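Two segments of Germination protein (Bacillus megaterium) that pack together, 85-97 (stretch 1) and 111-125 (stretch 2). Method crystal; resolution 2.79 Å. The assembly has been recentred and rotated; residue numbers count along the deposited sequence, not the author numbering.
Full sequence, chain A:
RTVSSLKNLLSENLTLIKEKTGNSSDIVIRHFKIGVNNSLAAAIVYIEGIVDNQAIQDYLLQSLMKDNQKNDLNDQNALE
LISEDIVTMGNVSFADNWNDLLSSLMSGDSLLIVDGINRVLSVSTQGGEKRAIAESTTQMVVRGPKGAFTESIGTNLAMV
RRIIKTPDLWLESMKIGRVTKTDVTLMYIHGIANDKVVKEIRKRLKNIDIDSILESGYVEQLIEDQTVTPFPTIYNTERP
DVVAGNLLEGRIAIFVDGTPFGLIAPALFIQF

Stretch 1 85-97: DIVTMGNVSFADN
Stretch 2 (111-125) LLIVDGINRVLSVST

Two neighbouring strands of a sheet are held together first by their backbones, and the germination protein of Bacillus megaterium illustrates the antiparallel case. Stretch 1 opens in a helix, with Asp-85 and Ile-86 (phi/psi of Ile-86 -66/-30), turns through Val-87 to Met-89, and extends as a strand from Asn-91 to Ala-95. Gly-90, nearly fully extended at 176/169, makes the transition. Stretch 2 is a hairpin: strand 111-114, a turn in which Asn-118 takes positive phi (78/5), and strand 120-124, whose residues lie near -110/135. The hairpin is tied by Leu-112 N to Leu-121 O at 2.8 Å and Leu-121 N to Leu-112 O at 3.2 Å.

Strands 91-95 and 120-124 run antiparallel, at 149° between their directions. Asn-91 pairs with Ser-124, Ser-93 with Ser-122 and Ala-95 with Val-120, each pair closed by two hydrogen bonds. Asn-91 N reaches Ser-124 O at 3.1 Å, and Ser-124 N reaches Asn-91 O at 3.0 Å; Ser-93 N to Ser-122 O is 2.8 Å and Ser-122 N to Ser-93 O 2.9 Å. The bonds are straightest in the last pair, where Ala-95 N to Val-120 O and Val-120 N to Ala-95 O are both 2.7 Å. Between these rungs lie the non-hydrogen-bonded pairs Val-92 with Val-123 (CA to CA 4.5 Å) and Phe-94 with Leu-121 (CA to CA 4.6 Å). Here alpha carbons approach carbonyls instead, as in the CA-H...O contact from Val-92 CA to Ser-122 O, 3.2 Å.

Alternation then sorts the side chains. Val-92, Phe-94, Leu-121 and Val-123 share the apolar face. Val-92 (t) places CG1 4.0 Å from Leu-121 CG and CG2 4.1 Å from Val-123 CB. Phe-94 (m, chi2 -86°) brings CE1 to 3.8 Å from CB of Leu-121 (t, t), although much of the phenylalanine remains exposed. Buried Ile-86 (m, t) extends this apolar patch from the helix: its CG2 meets CG2 of Val-123 (p) at 3.7 Å, and its CD1 lies 4.3 Å from CD2 of Leu-112 (t, p).

The opposite face carries Asn-91, Ser-93, Ala-95, Val-120, Ser-122 and Ser-124. On this face Ser-93 OG (chi1 105°) sits 3.6 Å from CB of Ser-122 (m), and Ala-95 is buried against the other stretch. Gly-90 is equally fitting, since a CB would clash with Val-123 CG2 and Ser-124 O. Altogether the contact buries 699 Å², both sides summed.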

ATOM      1  N   ASP A  85     -17.526  16.231  12.742  1.00 79.63           N
ATOM      2  CA  ASP A  85     -16.489  17.172  12.306  1.00 78.46           C
ATOM      3  C   ASP A  85     -15.858  16.723  11.007  1.00 78.67           C
ATOM      4  O   ASP A  85     -15.605  17.560  10.148  1.00 78.21           O
ATOM      5  CB  ASP A  85     -15.392  17.347  13.372  1.00 80.72           C
ATOM      6  CG  ASP A  85     -15.803  18.202  14.551  1.00 93.21           C
ATOM      7  OD1 ASP A  85     -16.806  18.945  14.429  1.00 96.20           O
ATOM      8  OD2 ASP A  85     -15.121  18.136  15.594  1.00 99.26           O
ATOM      9  N   ILE A  86     -15.617  15.407  10.858  1.00 72.56           N
ATOM     10  CA  ILE A  86     -14.976  14.824   9.676  1.00 70.16           C
ATOM     11  C   ILE A  86     -15.859  14.981   8.400  1.00 73.05           C
ATOM     12  O   ILE A  86     -15.301  15.138   7.305  1.00 71.51           O
ATOM     13  CB  ILE A  86     -14.538  13.346   9.950  1.00 72.10           C
ATOM     14  CG1 ILE A  86     -13.407  13.338  11.036  1.00 72.85           C
ATOM     15  CG2 ILE A  86     -14.082  12.635   8.662  1.00 68.70           C
ATOM     16  CD1 ILE A  86     -12.492  12.093  11.139  1.00 76.07           C
ATOM     17  N   VAL A  87     -17.205  15.015   8.539  1.00 69.14           N
ATOM     18  CA  VAL A  87     -18.111  15.195   7.394  1.00 67.63           C
ATOM     19  C   VAL A  87     -17.839  16.546   6.679  1.00 72.66           C
ATOM     20  O   VAL A  87     -18.085  16.648   5.476  1.00 72.52           O
ATOM     21  CB  VAL A  87     -19.608  15.032   7.741  1.00 71.72           C
ATOM     22  CG1 VAL A  87     -19.928  13.608   8.168  1.00 71.05           C
ATOM     23  CG2 VAL A  87     -20.068  16.038   8.784  1.00 73.61           C
ATOM     24  N   THR A  88     -17.296  17.550   7.403  1.00 69.76           N
ATOM     25  CA  THR A  88     -16.949  18.870   6.849  1.00 70.37           C
ATOM     26  C   THR A  88     -15.637  18.808   6.063  1.00 75.53           C
ATOM     27  O   THR A  88     -15.286  19.761   5.359  1.00 76.06           O
ATOM     28  CB  THR A  88     -16.802  19.941   7.969  1.00 70.49           C
ATOM     29  OG1 THR A  88     -15.554  19.797   8.658  1.00 69.93           O
ATOM     30  CG2 THR A  88     -17.930  19.950   8.935  1.00 64.00           C
ATOM     31  N   MET A  89     -14.896  17.703   6.223  1.00 71.43           N
ATOM     32  CA  MET A  89     -13.569  17.525   5.650  1.00 69.91           C
ATOM     33  C   MET A  89     -13.490  16.489   4.544  1.00 74.14           C
ATOM     34  O   MET A  89     -12.465  16.429   3.870  1.00 74.39           O
ATOM     35  CB  MET A  89     -12.604  17.124   6.768  1.00 71.68           C
ATOM     36  CG  MET A  89     -12.483  18.190   7.828  1.00 76.82           C
ATOM     37  SD  MET A  89     -11.212  17.814   9.024  1.00 79.99           S
ATOM     38  CE  MET A  89     -12.204  17.343  10.361  1.00 78.20           C
ATOM     39  N   GLY A  90     -14.542  15.690   4.374  1.00 70.32           N
ATOM     40  CA  GLY A  90     -14.617  14.626   3.379  1.00 68.38           C
ATOM     41  C   GLY A  90     -15.900  13.829   3.503  1.00 74.53           C
ATOM     42  O   GLY A  90     -16.647  13.987   4.481  1.00 77.03           O
ATOM     43  N   ASN A  91     -16.169  12.976   2.504  1.00 68.69           N
ATOM     44  CA  ASN A  91     -17.375  12.158   2.433  1.00 68.10           C
ATOM     45  C   ASN A  91     -17.210  10.913   3.292  1.00 71.67           C
ATOM     46  O   ASN A  91     -16.362  10.046   3.012  1.00 69.76           O
ATOM     47  CB  ASN A  91     -17.693  11.837   0.988  1.00 66.38           C
ATOM     48  CG  ASN A  91     -17.968  13.096   0.206  1.00 74.38           C
ATOM     49  OD1 ASN A  91     -18.375  14.126   0.768  1.00 64.06           O
ATOM     50  ND2 ASN A  91     -17.740  13.045  -1.101  1.00 59.66           N
ATOM     51  N   VAL A  92     -18.008  10.872   4.383  1.00 69.15           N
ATOM     52  CA  VAL A  92     -17.925   9.854   5.413  1.00 69.59           C
ATOM     53  C   VAL A  92     -18.885   8.701   5.174  1.00 77.96           C
ATOM     54  O   VAL A  92     -20.061   8.890   4.861  1.00 82.26           O
ATOM     55  CB  VAL A  92     -18.111  10.487   6.807  1.00 74.09           C
ATOM     56  CG1 VAL A  92     -18.492   9.454   7.881  1.00 75.60           C
ATOM     57  CG2 VAL A  92     -16.863  11.251   7.212  1.00 72.36           C
ATOM     58  N   SER A  93     -18.364   7.498   5.344  1.00 72.66           N
ATOM     59  CA  SER A  93     -19.124   6.267   5.256  1.00 73.29           C
ATOM     60  C   SER A  93     -18.703   5.384   6.454  1.00 78.04           C
ATOM     61  O   SER A  93     -17.774   5.751   7.181  1.00 77.39           O
ATOM     62  CB  SER A  93     -18.908   5.596   3.897  1.00 74.40           C
ATOM     63  OG  SER A  93     -18.059   4.469   4.009  1.00 85.94           O
ATOM     64  N   PHE A  94     -19.401   4.271   6.694  1.00 75.90           N
ATOM     65  CA  PHE A  94     -19.039   3.383   7.797  1.00 76.98           C
ATOM     66  C   PHE A  94     -18.963   1.940   7.319  1.00 81.47           C
ATOM     67  O   PHE A  94     -19.802   1.520   6.521  1.00 82.61           O
ATOM     68  CB  PHE A  94     -20.034   3.516   8.953  1.00 81.42           C
ATOM     69  CG  PHE A  94     -19.920   4.803   9.730  1.00 83.12           C
ATOM     70  CD1 PHE A  94     -19.014   4.927  10.775  1.00 86.14           C
ATOM     71  CD2 PHE A  94     -20.740   5.887   9.439  1.00 85.85           C
ATOM     72  CE1 PHE A  94     -18.924   6.117  11.509  1.00 87.31           C
ATOM     73  CE2 PHE A  94     -20.644   7.081  10.171  1.00 88.67           C
ATOM     74  CZ  PHE A  94     -19.740   7.185  11.204  1.00 86.39           C
ATOM     75  N   ALA A  95     -17.939   1.196   7.774  1.00 77.18           N
ATOM     76  CA  ALA A  95     -17.732  -0.219   7.429  1.00 77.41           C
ATOM     77  C   ALA A  95     -17.871  -1.090   8.693  1.00 83.64           C
ATOM     78  O   ALA A  95     -17.336  -0.707   9.735  1.00 82.48           O
ATOM     79  CB  ALA A  95     -16.361  -0.409   6.789  1.00 75.73           C
ATOM     80  N   ASP A  96     -18.589  -2.241   8.608  1.00 83.21           N
ATOM     81  CA  ASP A  96     -18.818  -3.150   9.753  1.00 86.64           C
ATOM     82  C   ASP A  96     -18.494  -4.638   9.414  1.00 91.35           C
ATOM     83  O   ASP A  96     -18.894  -5.553  10.145  1.00 92.93           O
ATOM     84  CB  ASP A  96     -20.264  -3.011  10.285  1.00 91.77           C
ATOM     85  CG  ASP A  96     -21.352  -3.534   9.367  1.00111.09           C
ATOM     86  OD1 ASP A  96     -21.169  -3.479   8.124  1.00111.74           O
ATOM     87  OD2 ASP A  96     -22.394  -3.988   9.885  1.00123.12           O
ATOM     88  N   ASN A  97     -17.744  -4.849   8.313  1.00 85.94           N
ATOM     89  CA  ASN A  97     -17.265  -6.137   7.811  1.00 86.17           C
ATOM     90  C   ASN A  97     -15.964  -5.896   7.038  1.00 86.45           C
ATOM     91  O   ASN A  97     -15.705  -4.754   6.618  1.00 83.11           O
ATOM     92  CB  ASN A  97     -18.323  -6.858   6.973  1.00 89.43           C
ATOM     93  CG  ASN A  97     -18.503  -6.335   5.578  1.00111.33           C
ATOM     94  OD1 ASN A  97     -19.139  -5.304   5.351  1.00102.43           O
ATOM     95  ND2 ASN A  97     -17.958  -7.054   4.616  1.00104.89           N
ATOM     96  N   LEU A 111      -9.167   5.244   7.023  1.00 65.26           N
ATOM     97  CA  LEU A 111      -9.945   4.536   8.019  1.00 66.43           C
ATOM     98  C   LEU A 111      -9.679   5.120   9.379  1.00 71.40           C
ATOM     99  O   LEU A 111      -8.541   5.481   9.688  1.00 70.64           O
ATOM    100  CB  LEU A 111      -9.649   3.015   8.037  1.00 66.78           C
ATOM    101  CG  LEU A 111      -9.662   2.234   6.714  1.00 69.33           C
ATOM    102  CD1 LEU A 111      -9.266   0.811   6.946  1.00 69.69           C
ATOM    103  CD2 LEU A 111     -11.002   2.287   6.032  1.00 70.17           C
ATOM    104  N   LEU A 112     -10.731   5.227  10.188  1.00 69.41           N
ATOM    105  CA  LEU A 112     -10.605   5.649  11.572  1.00 70.70           C
ATOM    106  C   LEU A 112     -11.126   4.495  12.445  1.00 75.62           C
ATOM    107  O   LEU A 112     -12.297   4.121  12.362  1.00 74.08           O
ATOM    108  CB  LEU A 112     -11.311   6.986  11.861  1.00 71.31           C
ATOM    109  CG  LEU A 112     -11.398   7.365  13.347  1.00 78.22           C
ATOM    110  CD1 LEU A 112     -10.045   7.697  13.923  1.00 78.02           C
ATOM    111  CD2 LEU A 112     -12.361   8.488  13.567  1.00 82.60           C
ATOM    112  N   ILE A 113     -10.217   3.886  13.213  1.00 73.72           N
ATOM    113  CA  ILE A 113     -10.521   2.746  14.073  1.00 75.40           C
ATOM    114  C   ILE A 113     -10.346   3.170  15.543  1.00 83.10           C
ATOM    115  O   ILE A 113      -9.328   3.765  15.892  1.00 82.50           O
ATOM    116  CB  ILE A 113      -9.644   1.520  13.677  1.00 77.36           C
ATOM    117  CG1 ILE A 113      -9.612   1.335  12.122  1.00 74.37           C
ATOM    118  CG2 ILE A 113     -10.103   0.238  14.419  1.00 79.93           C
ATOM    119  CD1 ILE A 113      -8.944   0.086  11.576  1.00 75.35           C
ATOM    120  N   VAL A 114     -11.361   2.890  16.388  1.00 82.76           N
ATOM    121  CA  VAL A 114     -11.370   3.253  17.806  1.00 84.77           C
ATOM    122  C   VAL A 114     -11.399   1.959  18.675  1.00 92.00           C
ATOM    123  O   VAL A 114     -12.096   0.993  18.346  1.00 91.63           O
ATOM    124  CB  VAL A 114     -12.527   4.246  18.124  1.00 89.55           C
ATOM    125  CG1 VAL A 114     -12.518   4.671  19.593  1.00 92.39           C
ATOM    126  CG2 VAL A 114     -12.461   5.485  17.217  1.00 86.51           C
ATOM    127  N   ASP A 115     -10.614   1.986  19.784  1.00 91.79           N
ATOM    128  CA  ASP A 115     -10.285   0.953  20.775  1.00 95.28           C
ATOM    129  C   ASP A 115     -11.276  -0.175  20.926  1.00100.75           C
ATOM    130  O   ASP A 115     -10.823  -1.320  21.005  1.00102.66           O
ATOM    131  CB  ASP A 115     -10.031   1.541  22.168  1.00101.04           C
ATOM    132  CG  ASP A 115      -9.082   0.732  23.062  1.00118.62           C
ATOM    133  OD1 ASP A 115      -8.742  -0.432  22.690  1.00119.19           O
ATOM    134  OD2 ASP A 115      -8.668   1.265  24.132  1.00125.59           O
ATOM    135  N   GLY A 116     -12.569   0.121  21.033  1.00 95.87           N
ATOM    136  CA  GLY A 116     -13.559  -0.937  21.208  1.00 97.31           C
ATOM    137  C   GLY A 116     -14.881  -0.724  20.511  1.00100.08           C
ATOM    138  O   GLY A 116     -15.910  -1.157  21.040  1.00102.29           O
ATOM    139  N   ILE A 117     -14.867  -0.038  19.374  1.00 93.62           N
ATOM    140  CA  ILE A 117     -16.169   0.297  18.742  1.00 92.75           C
ATOM    141  C   ILE A 117     -16.640  -0.805  17.798  1.00 99.00           C
ATOM    142  O   ILE A 117     -17.850  -1.042  17.790  1.00104.58           O
ATOM    143  CB  ILE A 117     -16.138   1.684  18.098  1.00 91.87           C
ATOM    144  CG1 ILE A 117     -16.743   2.724  19.038  1.00 94.11           C
ATOM    145  CG2 ILE A 117     -16.874   1.652  16.787  1.00 90.00           C
ATOM    146  CD1 ILE A 117     -15.752   3.707  19.573  1.00101.78           C
ATOM    147  N   ASN A 118     -15.745  -1.385  16.995  1.00 90.90           N
ATOM    148  CA  ASN A 118     -16.060  -2.504  16.055  1.00 90.49           C
ATOM    149  C   ASN A 118     -16.773  -2.043  14.770  1.00 94.33           C
ATOM    150  O   ASN A 118     -17.166  -2.907  13.981  1.00 94.77           O
ATOM    151  CB  ASN A 118     -16.546  -3.780  16.754  1.00 89.93           C
ATOM    152  CG  ASN A 118     -17.977  -4.162  16.449  1.00106.27           C
ATOM    153  OD1 ASN A 118     -18.779  -3.337  16.037  1.00101.12           O
ATOM    154  ND2 ASN A 118     -18.307  -5.422  16.661  1.00 90.07           N
ATOM    155  N   ARG A 119     -16.944  -0.731  14.587  0.50 90.06           N
ATOM    156  CA  ARG A 119     -17.456  -0.122  13.333  0.50111.65           C
ATOM    157  C   ARG A 119     -16.319   0.787  12.878  0.50135.80           C
ATOM    158  O   ARG A 119     -15.718   1.447  13.743  0.50 99.80           O
ATOM    159  CB  ARG A 119     -18.817   0.571  13.492  0.50115.36           C
ATOM    160  CG  ARG A 119     -20.025  -0.313  13.794  0.50125.34           C
ATOM    161  CD  ARG A 119     -21.447   0.224  13.936  0.50126.24           C
ATOM    162  NE  ARG A 119     -22.445  -0.786  14.295  0.50121.70           N
ATOM    163  CZ  ARG A 119     -23.724  -0.544  14.584  0.50123.81           C
ATOM    164  NH1 ARG A 119     -24.186   0.693  14.565  0.50 98.73           N
ATOM    165  NH2 ARG A 119     -24.538  -1.538  14.895  0.50110.22           N
ATOM    166  N   VAL A 120     -15.984   0.773  11.593  1.00 84.27           N
ATOM    167  CA  VAL A 120     -14.838   1.607  11.138  1.00 86.12           C
ATOM    168  C   VAL A 120     -15.382   2.759  10.306  1.00 85.11           C
ATOM    169  O   VAL A 120     -16.296   2.527   9.523  1.00 85.24           O
ATOM    170  CB  VAL A 120     -13.820   0.753  10.369  1.00 93.24           C
ATOM    171  CG1 VAL A 120     -12.850   1.592   9.569  1.00 96.08           C
ATOM    172  CG2 VAL A 120     -13.070  -0.161  11.312  1.00 94.14           C
ATOM    173  N   LEU A 121     -14.849   3.955  10.519  1.00 78.27           N
ATOM    174  CA  LEU A 121     -15.278   5.133   9.736  1.00 76.31           C
ATOM    175  C   LEU A 121     -14.341   5.327   8.548  1.00 76.30           C
ATOM    176  O   LEU A 121     -13.136   5.296   8.746  1.00 74.49           O
ATOM    177  CB  LEU A 121     -15.248   6.357  10.651  1.00 76.85           C
ATOM    178  CG  LEU A 121     -15.554   7.683   9.970  1.00 79.79           C
ATOM    179  CD1 LEU A 121     -15.876   8.740  10.998  1.00 81.24           C
ATOM    180  CD2 LEU A 121     -14.385   8.126   9.118  1.00 77.67           C
ATOM    181  N   SER A 122     -14.919   5.464   7.360  1.00 73.04           N
ATOM    182  CA  SER A 122     -14.198   5.762   6.113  1.00 72.22           C
ATOM    183  C   SER A 122     -14.431   7.199   5.643  1.00 74.70           C
ATOM    184  O   SER A 122     -15.576   7.657   5.591  1.00 76.43           O
ATOM    185  CB  SER A 122     -14.624   4.803   4.997  1.00 77.54           C
ATOM    186  OG  SER A 122     -14.254   3.454   5.234  1.00 87.35           O
ATOM    187  N   VAL A 123     -13.367   7.887   5.243  1.00 67.57           N
ATOM    188  CA  VAL A 123     -13.513   9.246   4.729  1.00 67.05           C
ATOM    189  C   VAL A 123     -12.786   9.349   3.375  1.00 73.65           C
ATOM    190  O   VAL A 123     -11.673   8.841   3.231  1.00 72.26           O
ATOM    191  CB  VAL A 123     -13.089  10.348   5.748  1.00 69.74           C
ATOM    192  CG1 VAL A 123     -11.700  10.112   6.341  1.00 68.24           C
ATOM    193  CG2 VAL A 123     -13.226  11.746   5.167  1.00 69.37           C
ATOM    194  N   SER A 124     -13.451   9.969   2.385  1.00 73.55           N
ATOM    195  CA  SER A 124     -12.929  10.179   1.044  1.00 74.43           C
ATOM    196  C   SER A 124     -12.636  11.664   0.775  1.00 81.85           C
ATOM    197  O   SER A 124     -13.469  12.511   1.081  1.00 80.96           O
ATOM    198  CB  SER A 124     -13.923   9.652   0.018  1.00 79.84           C
ATOM    199  OG  SER A 124     -13.393   9.773  -1.294  1.00 93.68           O
ATOM    200  N   THR A 125     -11.475  11.965   0.154  1.00 83.60           N
ATOM    201  CA  THR A 125     -11.043  13.329  -0.208  1.00 86.94           C
ATOM    202  C   THR A 125     -11.099  13.554  -1.768  1.00 99.78           C
ATOM    203  O   THR A 125     -10.926  14.693  -2.230  1.00100.60           O
ATOM    204  CB  THR A 125      -9.658  13.634   0.400  1.00 94.54           C
ATOM    205  OG1 THR A 125      -9.696  13.357   1.807  1.00 89.13           O
ATOM    206  CG2 THR A 125      -9.245  15.096   0.214  1.00100.18           C
TER